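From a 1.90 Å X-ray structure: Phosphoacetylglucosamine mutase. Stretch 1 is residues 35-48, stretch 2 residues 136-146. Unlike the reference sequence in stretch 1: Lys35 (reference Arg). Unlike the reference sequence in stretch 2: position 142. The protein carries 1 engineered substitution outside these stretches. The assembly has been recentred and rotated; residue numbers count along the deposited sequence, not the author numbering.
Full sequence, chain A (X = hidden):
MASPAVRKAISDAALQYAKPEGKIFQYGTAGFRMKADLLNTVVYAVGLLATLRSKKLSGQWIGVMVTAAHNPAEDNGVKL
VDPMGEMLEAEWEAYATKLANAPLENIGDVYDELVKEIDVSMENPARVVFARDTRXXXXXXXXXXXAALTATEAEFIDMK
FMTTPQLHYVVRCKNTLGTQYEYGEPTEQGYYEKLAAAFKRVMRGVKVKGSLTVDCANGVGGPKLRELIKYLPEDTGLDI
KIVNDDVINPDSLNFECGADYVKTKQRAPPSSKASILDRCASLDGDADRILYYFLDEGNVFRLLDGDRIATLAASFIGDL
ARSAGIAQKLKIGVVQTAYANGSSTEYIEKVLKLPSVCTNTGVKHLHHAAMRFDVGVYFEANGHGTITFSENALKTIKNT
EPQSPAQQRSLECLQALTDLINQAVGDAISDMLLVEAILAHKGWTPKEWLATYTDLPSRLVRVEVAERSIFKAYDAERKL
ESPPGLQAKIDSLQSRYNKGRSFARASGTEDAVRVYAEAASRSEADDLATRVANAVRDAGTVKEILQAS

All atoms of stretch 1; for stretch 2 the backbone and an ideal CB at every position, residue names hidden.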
# COMPACT_ATOMS: atom_id res chain seq x y z
N LYS A 35 2.78 17.23 8.87
CA LYS A 35 3.53 17.32 10.13
C LYS A 35 2.55 17.11 11.29
O LYS A 35 1.45 17.68 11.31
CB LYS A 35 4.37 18.63 10.27
CG LYS A 35 5.53 18.47 11.24
CD LYS A 35 6.41 19.71 11.25
CE LYS A 35 7.15 19.87 12.58
NZ LYS A 35 8.33 20.75 12.32
N ALA A 36 2.96 16.28 12.27
CA ALA A 36 2.02 15.74 13.28
C ALA A 36 1.46 16.86 14.15
O ALA A 36 0.34 16.72 14.67
CB ALA A 36 2.69 14.70 14.15
N ASP A 37 2.20 17.98 14.30
CA ASP A 37 1.64 19.08 15.16
C ASP A 37 0.43 19.79 14.52
O ASP A 37 -0.26 20.57 15.20
CB ASP A 37 2.70 20.10 15.63
CG ASP A 37 3.45 20.77 14.48
OD1 ASP A 37 3.10 20.56 13.27
OD2 ASP A 37 4.42 21.51 14.78
N LEU A 38 0.16 19.52 13.24
CA LEU A 38 -1.00 20.08 12.55
C LEU A 38 -2.26 19.24 12.62
O LEU A 38 -3.34 19.70 12.18
CB LEU A 38 -0.71 20.31 11.08
CG LEU A 38 0.44 21.26 10.77
CD1 LEU A 38 0.77 21.31 9.27
CD2 LEU A 38 0.22 22.67 11.40
N LEU A 39 -2.16 18.04 13.19
CA LEU A 39 -3.18 17.03 13.01
C LEU A 39 -4.39 16.99 13.97
O LEU A 39 -5.40 16.36 13.64
CB LEU A 39 -2.53 15.65 12.94
CG LEU A 39 -2.00 15.41 11.51
CD1 LEU A 39 -0.95 14.30 11.61
CD2 LEU A 39 -3.16 15.02 10.55
N ASN A 40 -4.36 17.64 15.15
CA ASN A 40 -5.49 17.39 16.08
C ASN A 40 -6.92 17.55 15.47
O ASN A 40 -7.78 16.66 15.61
CB ASN A 40 -5.38 18.31 17.30
CG ASN A 40 -4.34 17.84 18.30
OD1 ASN A 40 -3.74 16.74 18.18
ND2 ASN A 40 -4.08 18.68 19.27
N THR A 41 -7.18 18.70 14.83
CA THR A 41 -8.55 18.97 14.42
C THR A 41 -8.94 18.05 13.25
O THR A 41 -10.11 17.68 13.08
CB THR A 41 -8.77 20.44 14.10
OG1 THR A 41 -8.02 20.85 12.94
CG2 THR A 41 -8.35 21.31 15.29
N VAL A 42 -7.93 17.67 12.46
CA VAL A 42 -8.10 16.75 11.34
C VAL A 42 -8.59 15.38 11.82
O VAL A 42 -9.57 14.84 11.31
CB VAL A 42 -6.77 16.57 10.53
CG1 VAL A 42 -6.96 15.57 9.42
CG2 VAL A 42 -6.40 17.86 9.84
N VAL A 43 -7.87 14.83 12.78
CA VAL A 43 -8.18 13.54 13.35
C VAL A 43 -9.59 13.59 14.00
O VAL A 43 -10.37 12.62 13.94
CB VAL A 43 -7.04 13.12 14.34
CG1 VAL A 43 -7.41 11.88 15.13
CG2 VAL A 43 -5.71 12.90 13.54
N TYR A 44 -9.84 14.70 14.70
CA TYR A 44 -11.17 14.88 15.33
C TYR A 44 -12.24 14.81 14.24
O TYR A 44 -13.21 14.09 14.39
CB TYR A 44 -11.22 16.24 16.05
CG TYR A 44 -12.47 16.40 16.86
CD1 TYR A 44 -12.59 15.75 18.08
CD2 TYR A 44 -13.56 17.09 16.34
CE1 TYR A 44 -13.77 15.84 18.82
CE2 TYR A 44 -14.75 17.20 17.08
CZ TYR A 44 -14.84 16.59 18.31
OH TYR A 44 -16.02 16.67 19.02
N ALA A 45 -12.04 15.52 13.13
CA ALA A 45 -12.94 15.47 11.97
C ALA A 45 -13.13 14.05 11.41
O ALA A 45 -14.26 13.58 11.09
CB ALA A 45 -12.40 16.37 10.86
N VAL A 46 -12.00 13.34 11.31
CA VAL A 46 -12.06 11.95 10.86
C VAL A 46 -12.91 11.03 11.78
O VAL A 46 -13.59 10.12 11.29
CB VAL A 46 -10.63 11.37 10.61
CG1 VAL A 46 -10.70 9.88 10.31
CG2 VAL A 46 -9.99 12.08 9.40
N GLY A 47 -12.87 11.29 13.10
CA GLY A 47 -13.69 10.49 14.05
C GLY A 47 -15.19 10.73 13.72
O GLY A 47 -16.00 9.82 13.67
N LEU A 48 -15.53 11.98 13.50
CA LEU A 48 -16.89 12.34 13.01
C LEU A 48 -17.30 11.63 11.73
O LEU A 48 -18.38 11.00 11.68
CB LEU A 48 -16.94 13.86 12.88
CG LEU A 48 -17.30 14.66 14.14
CD1 LEU A 48 -16.84 14.15 15.49
CD2 LEU A 48 -16.93 16.12 13.94
N UNK A 136 5.68 8.95 17.25
CA UNK A 136 5.64 9.53 18.61
C UNK A 136 4.29 10.20 18.87
O UNK A 136 3.76 10.14 20.02
CB UNK A 136 6.77 10.54 18.80
N UNK A 137 3.75 10.82 17.84
CA UNK A 137 2.43 11.49 17.97
C UNK A 137 1.23 10.60 18.01
O UNK A 137 0.10 11.11 18.19
CB UNK A 137 2.24 12.46 16.81
N UNK A 138 1.37 9.29 17.80
CA UNK A 138 0.16 8.49 17.67
C UNK A 138 -0.76 8.42 18.89
O UNK A 138 -2.00 8.41 18.76
CB UNK A 138 0.57 7.06 17.30
N UNK A 139 -0.16 8.29 20.07
CA UNK A 139 -1.01 8.24 21.31
C UNK A 139 -1.91 9.49 21.47
O UNK A 139 -3.10 9.34 21.70
CB UNK A 139 -0.12 8.11 22.55
N UNK A 140 -1.33 10.70 21.37
CA UNK A 140 -2.10 11.99 21.39
C UNK A 140 -3.23 11.93 20.40
O UNK A 140 -4.37 12.25 20.74
CB UNK A 140 -1.20 13.19 21.07
N UNK A 141 -2.91 11.58 19.13
CA UNK A 141 -3.95 11.47 18.08
C UNK A 141 -5.05 10.44 18.34
O UNK A 141 -6.26 10.72 18.12
CB UNK A 141 -3.28 11.12 16.75
N UNK A 142 -4.69 9.26 18.81
CA UNK A 142 -5.69 8.28 19.31
C UNK A 142 -6.61 8.89 20.47
O UNK A 142 -7.81 8.62 20.50
CB UNK A 142 -4.95 7.04 19.82
N UNK A 143 -6.03 9.66 21.39
CA UNK A 143 -6.81 10.48 22.37
C UNK A 143 -7.86 11.35 21.69
O UNK A 143 -9.02 11.39 22.11
CB UNK A 143 -5.87 11.38 23.18
N UNK A 144 -7.46 12.04 20.62
CA UNK A 144 -8.38 12.95 19.90
C UNK A 144 -9.46 12.15 19.22
O UNK A 144 -10.70 12.49 19.32
CB UNK A 144 -7.63 13.80 18.87
N UNK A 145 -9.03 11.11 18.47
CA UNK A 145 -9.98 10.18 17.85
C UNK A 145 -11.04 9.64 18.83
O UNK A 145 -12.29 9.63 18.53
CB UNK A 145 -9.21 9.01 17.24
N UNK A 146 -10.55 9.18 19.97
CA UNK A 146 -11.40 8.68 21.08
C UNK A 146 -12.40 9.73 21.55
O UNK A 146 -13.55 9.39 21.79
CB UNK A 146 -10.53 8.24 22.26

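At position 136 the CA-to-CB bond runs sideways, with nothing of stretch 1 within 5.5 Å of the ideal CB. Almost any residue would suit; it is Ala136.

At 137 the bond points toward stretch 1, and the ideal CB already lies 3.5 Å from Ala36 CB. That favours a small residue: alanine, serine or cysteine. The residue is Ser137, in the p rotamer, with OG 3.2 Å from Ala36 CB; that hydroxyl finds its hydrogen bond elsewhere in the structure.

Positions 138 and 139 are out of reach, and stretch 1 sets no rule for them. They are Gly138 and Ser139.

Position 140 points sideways, its ideal CB 5.2 Å from Asn40 OD1. Two acceptors wait beyond, that oxygen and the carbonyl of Ala36, so a long donor is suggested: lysine, arginine or perhaps glutamine. Arg140 takes the role. Its NH1 donates to Ala36 O at 3.1 Å and to Asn40 OD1 at 3.0 Å, both oxygens at the guanidinium edge near its plane, where N-H bonds point.

At 141 the bond is again sideways, with Val43 CG2 4.4 Å from the ideal CB and Leu39 nearby. A branched or flexible apolar chain, leucine or methionine, could turn into this patch. Leu141 does so: its CD2 lies 3.8 Å from Leu39 CB and 3.9 Å from Val43 CG2.

Position 142 points away, leaving stretch 1 no say. Ile142 differs here from the reference valine and makes no contact with stretch 1.

Position 143 is sideways with stretch 1 out of range, but an ideal CB would sit 3.0 Å from Arg140 O, a clash within its own helix. Glycine fits, and Gly143 is found.

Position 144 points toward stretch 1, its ideal CB 4.2 Å from Val43 CG1 and 4.3 Å from Asn40 O. A compact apolar residue is wanted: alanine, valine or perhaps isoleucine. Val144, at chi1 t, packs CG1 3.6 Å from Tyr44 CB and 3.3 Å from Asn40 O, while its CG2 lies 3.7 Å from Asn40 OD1.

At 145 the bond is sideways, 4.0 Å from Val43 CG1 to the ideal CB, and Gly47 leaves bare backbone alongside. A longer apolar chain could use that space. Leu145 brings CD1 to 3.6 Å from Gly47 CA; an ideal CB on Gly47 would stand a tight 3.4 Å from that methyl.

Position 146 is out of reach. Ser146 turns back on its own helix, OG donating to Ile142 O at 2.7 Å.

Stretch 2 136-146: ASGSRLIGVLS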
# COMPACT_ATOMS: atom_id res chain seq x y z
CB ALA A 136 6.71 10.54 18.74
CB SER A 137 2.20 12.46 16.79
OG SER A 137 2.33 11.78 15.53
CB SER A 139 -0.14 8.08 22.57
OG SER A 139 -1.00 8.11 23.73
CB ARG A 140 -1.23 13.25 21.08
CG ARG A 140 -1.93 14.61 21.44
CD ARG A 140 -1.85 15.74 20.37
NE ARG A 140 -0.56 15.66 19.79
CZ ARG A 140 -0.14 15.82 18.54
NH1 ARG A 140 -0.83 16.33 17.50
NH2 ARG A 140 1.14 15.54 18.43
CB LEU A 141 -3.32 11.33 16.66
CG LEU A 141 -2.35 12.48 16.27
CD1 LEU A 141 -1.63 12.20 14.93
CD2 LEU A 141 -3.03 13.87 16.26
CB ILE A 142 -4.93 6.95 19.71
CG1 ILE A 142 -4.93 5.93 18.57
CG2 ILE A 142 -5.39 6.25 20.97
CD1 ILE A 142 -5.30 6.41 17.23
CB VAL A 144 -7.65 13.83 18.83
CG1 VAL A 144 -8.69 14.68 18.04
CG2 VAL A 144 -6.56 14.73 19.43
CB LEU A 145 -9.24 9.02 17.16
CG LEU A 145 -10.05 8.05 16.33
CD1 LEU A 145 -10.68 8.80 15.16
CD2 LEU A 145 -9.08 6.97 15.80
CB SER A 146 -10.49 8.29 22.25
OG SER A 146 -9.70 7.16 21.84
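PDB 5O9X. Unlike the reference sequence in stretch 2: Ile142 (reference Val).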